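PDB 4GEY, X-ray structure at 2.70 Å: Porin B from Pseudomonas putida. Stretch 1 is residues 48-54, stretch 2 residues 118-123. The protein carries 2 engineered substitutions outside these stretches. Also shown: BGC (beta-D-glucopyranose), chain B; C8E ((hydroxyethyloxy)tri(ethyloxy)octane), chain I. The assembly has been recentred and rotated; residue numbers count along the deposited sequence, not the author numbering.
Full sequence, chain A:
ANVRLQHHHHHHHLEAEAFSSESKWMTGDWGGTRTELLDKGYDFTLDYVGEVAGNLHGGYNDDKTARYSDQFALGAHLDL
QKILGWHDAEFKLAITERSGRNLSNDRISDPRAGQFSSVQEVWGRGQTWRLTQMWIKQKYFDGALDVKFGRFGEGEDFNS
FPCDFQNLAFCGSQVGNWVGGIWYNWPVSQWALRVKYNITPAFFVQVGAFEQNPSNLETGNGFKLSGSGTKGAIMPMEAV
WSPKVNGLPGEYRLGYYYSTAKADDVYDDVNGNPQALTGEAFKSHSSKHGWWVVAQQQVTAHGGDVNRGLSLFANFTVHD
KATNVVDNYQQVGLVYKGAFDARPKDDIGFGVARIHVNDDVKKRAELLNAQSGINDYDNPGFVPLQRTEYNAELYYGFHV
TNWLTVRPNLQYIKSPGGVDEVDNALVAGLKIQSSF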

# COMPACT_ATOMS: atom_id res chain seq x y z
N TYR A 48 14.49 3.24 -7.91
CA TYR A 48 14.70 1.87 -7.50
C TYR A 48 14.34 1.61 -6.05
O TYR A 48 14.60 2.44 -5.18
CB TYR A 48 16.17 1.51 -7.70
CG TYR A 48 16.58 0.19 -7.11
CD1 TYR A 48 16.37 -0.99 -7.80
CD2 TYR A 48 17.19 0.13 -5.87
CE1 TYR A 48 16.76 -2.20 -7.27
CE2 TYR A 48 17.57 -1.07 -5.33
CZ TYR A 48 17.36 -2.22 -6.03
OH TYR A 48 17.75 -3.40 -5.48
N VAL A 49 13.74 0.46 -5.78
CA VAL A 49 13.49 0.04 -4.40
C VAL A 49 13.87 -1.41 -4.26
O VAL A 49 13.38 -2.25 -5.00
CB VAL A 49 11.98 0.18 -3.99
CG1 VAL A 49 11.77 -0.32 -2.56
CG2 VAL A 49 11.51 1.60 -4.14
N GLY A 50 14.76 -1.70 -3.31
CA GLY A 50 15.13 -3.08 -3.05
C GLY A 50 14.84 -3.42 -1.60
O GLY A 50 15.20 -2.66 -0.71
N GLU A 51 14.17 -4.55 -1.37
CA GLU A 51 13.90 -5.03 -0.02
C GLU A 51 14.42 -6.45 0.27
O GLU A 51 14.06 -7.40 -0.43
CB GLU A 51 12.41 -4.95 0.29
CG GLU A 51 11.96 -3.56 0.71
CD GLU A 51 10.52 -3.27 0.34
OE1 GLU A 51 9.72 -4.22 0.18
OE2 GLU A 51 10.19 -2.07 0.21
N VAL A 52 15.25 -6.58 1.30
CA VAL A 52 15.76 -7.87 1.75
C VAL A 52 15.07 -8.29 3.04
O VAL A 52 14.84 -7.45 3.90
CB VAL A 52 17.26 -7.80 2.07
CG1 VAL A 52 17.77 -9.16 2.52
CG2 VAL A 52 18.04 -7.31 0.87
N ALA A 53 14.76 -9.57 3.17
CA ALA A 53 14.21 -10.09 4.43
C ALA A 53 14.70 -11.49 4.76
O ALA A 53 14.76 -12.37 3.89
CB ALA A 53 12.70 -10.05 4.41
N GLY A 54 15.06 -11.69 6.02
CA GLY A 54 15.52 -12.99 6.47
C GLY A 54 14.94 -13.30 7.83
O GLY A 54 14.92 -12.44 8.70
N SER A 118 2.93 -8.27 4.98
CA SER A 118 4.05 -8.82 4.23
C SER A 118 5.31 -8.13 4.69
O SER A 118 5.32 -6.91 4.90
CB SER A 118 3.85 -8.60 2.73
OG SER A 118 5.07 -8.69 2.03
N VAL A 119 6.39 -8.89 4.84
CA VAL A 119 7.63 -8.34 5.37
C VAL A 119 8.47 -7.71 4.27
O VAL A 119 9.56 -7.20 4.53
CB VAL A 119 8.44 -9.40 6.12
CG1 VAL A 119 7.62 -9.93 7.25
CG2 VAL A 119 8.86 -10.53 5.19
N GLN A 120 7.96 -7.75 3.05
CA GLN A 120 8.63 -7.10 1.94
C GLN A 120 7.59 -6.41 1.07
O GLN A 120 7.18 -6.96 0.04
CB GLN A 120 9.43 -8.11 1.11
CG GLN A 120 10.65 -8.66 1.80
CD GLN A 120 11.13 -9.98 1.20
OE1 GLN A 120 10.75 -11.07 1.66
NE2 GLN A 120 11.99 -9.90 0.18
N GLU A 121 7.17 -5.21 1.48
CA GLU A 121 6.07 -4.49 0.82
C GLU A 121 6.26 -4.42 -0.69
O GLU A 121 5.30 -4.40 -1.43
CB GLU A 121 5.89 -3.07 1.37
CG GLU A 121 7.08 -2.10 1.13
CD GLU A 121 7.05 -1.41 -0.23
OE1 GLU A 121 8.04 -0.74 -0.59
OE2 GLU A 121 6.02 -1.49 -0.92
N VAL A 122 7.49 -4.36 -1.16
CA VAL A 122 7.67 -4.13 -2.58
C VAL A 122 7.31 -5.35 -3.44
O VAL A 122 7.14 -5.23 -4.65
CB VAL A 122 9.07 -3.61 -2.88
CG1 VAL A 122 10.05 -4.77 -2.99
CG2 VAL A 122 9.03 -2.79 -4.15
N TRP A 123 7.18 -6.53 -2.81
CA TRP A 123 6.82 -7.75 -3.53
C TRP A 123 5.31 -7.85 -3.81
O TRP A 123 4.48 -7.58 -2.94
CB TRP A 123 7.23 -8.99 -2.75
CG TRP A 123 6.89 -10.27 -3.49
CD1 TRP A 123 7.71 -10.95 -4.35
CD2 TRP A 123 5.66 -11.01 -3.46
NE1 TRP A 123 7.07 -12.06 -4.84
CE2 TRP A 123 5.81 -12.12 -4.31
CE3 TRP A 123 4.44 -10.84 -2.79
CZ2 TRP A 123 4.80 -13.06 -4.52
CZ3 TRP A 123 3.43 -11.78 -3.00
CH2 TRP A 123 3.62 -12.87 -3.85
C2 BGC B . 2.85 -4.79 -3.17
C3 BGC B . 2.80 -3.45 -2.75
C4 BGC B . 1.68 -2.73 -3.33
C5 BGC B . 0.30 -3.43 -3.07
C6 BGC B . -0.74 -2.93 -3.79
C1 BGC B . 1.67 -5.52 -2.79
O1 BGC B . 1.80 -6.82 -3.25
O2 BGC B . 4.03 -5.42 -2.57
O3 BGC B . 4.08 -2.81 -3.10
O4 BGC B . 1.68 -1.42 -2.85
O5 BGC B . 0.51 -4.90 -3.39
O6 BGC B . -0.89 -3.29 -5.12
C2 C8E I . 16.01 -7.31 -12.35
C3 C8E I . 16.33 -7.89 -10.97
C4 C8E I . 17.63 -8.69 -10.96
C5 C8E I . 18.50 -8.30 -9.76
C6 C8E I . 19.53 -7.23 -10.13
C7 C8E I . 19.51 -6.05 -9.15
C8 C8E I . 20.50 -4.96 -9.56
O9 C8E I . 20.05 -3.67 -9.22
C10 C8E I . 20.70 -3.08 -8.10
C11 C8E I . 20.40 -1.58 -8.03
O12 C8E I . 20.87 -0.97 -6.84
C13 C8E I . 20.92 0.45 -6.90
C14 C8E I . 21.89 1.04 -5.87

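The contact between these two pieces of one chain is organised around Glu51, which sits mid-strand and loses more surface to the other stretch than any other residue in the pair. Residues 48-54 form an extended strand, whereas residues 118-123 have no regular helix or strand. The second stretch instead closes into a type I beta turn from Gln120 to Trp123, fastened by the backbone hydrogen bond from Trp123 N to Gln120 O at 2.9 Å. Strand alternation sets the face presented: the CA-to-CB bonds of Val49, Glu51 and Ala53 point toward the other stretch, while that of Val52 points away.

The strongest cross-stretch evidence is the hydrogen bond from Val122 N to Glu51 OE1, 2.6 Å long with an N-H...acceptor angle of 161°. A turn leaves amide groups without the partners a helix or sheet would supply, and here the carboxylate takes one of them. Proximity alone would have suggested a second such bond, because Glu121 N lies 3.0 Å from Glu51 OE1, but its angle is poor and it does not qualify. Glu51 OE1 thus accepts from one of two neighbouring amides.

The other carboxylate oxygen meets an acid. Glu51 OE2 and Glu121 OE1 are 2.7 Å apart, too close for two fully charged carboxylates to be comfortable; one of the two acids probably carries a proton, although the coordinates do not locate it. Glu121 reaches this position although its CA-to-CB bond points sideways, since chi1 and chi2 (64° and 85°, both p) fold the chain so that its end comes nearer the strand. Its OE1 is also hydrogen-bonded elsewhere in the structure.

Gln120 provides a weaker link to the strand backbone. Its NE2 donates to Glu51 O at 3.3 Å with an angle of 147°, a weak bond. NE2 has a further hydrogen bond elsewhere in the structure, where OE1 is satisfied too, so the weak bond to Glu51 O is not the sole one made by NE2. At the start of the turn, Gln120 N donates to Ser118 OG at 3.2 Å and 159°, which satisfies that amide from within its own stretch.

Apolar contacts lie to each side of Glu51 along the strand. Val49 CG1 is 4.0 Å from Val122 CG2, and Ala53 CB is 3.9 Å from Val119 CG2. This pairing fits the directions of the two segments, whose end-to-end vectors are 159° apart: the earlier strand residue meets the later residue of the other stretch. Ala53 CB also comes within 3.5 Å of Gln120 OE1, a packing contact.

Two carbonyls of the turn, those of Glu121 and Trp123, accept hydrogen bonds from the bound glucose. BGC O3 donates to Glu121 O at 2.6 Å, and BGC O1 donates to Trp123 O at 2.8 Å. Thus Glu121 contributes its side chain to the strand contact and its backbone oxygen to the sugar, while Val122 N, next along the chain, is held by Glu51.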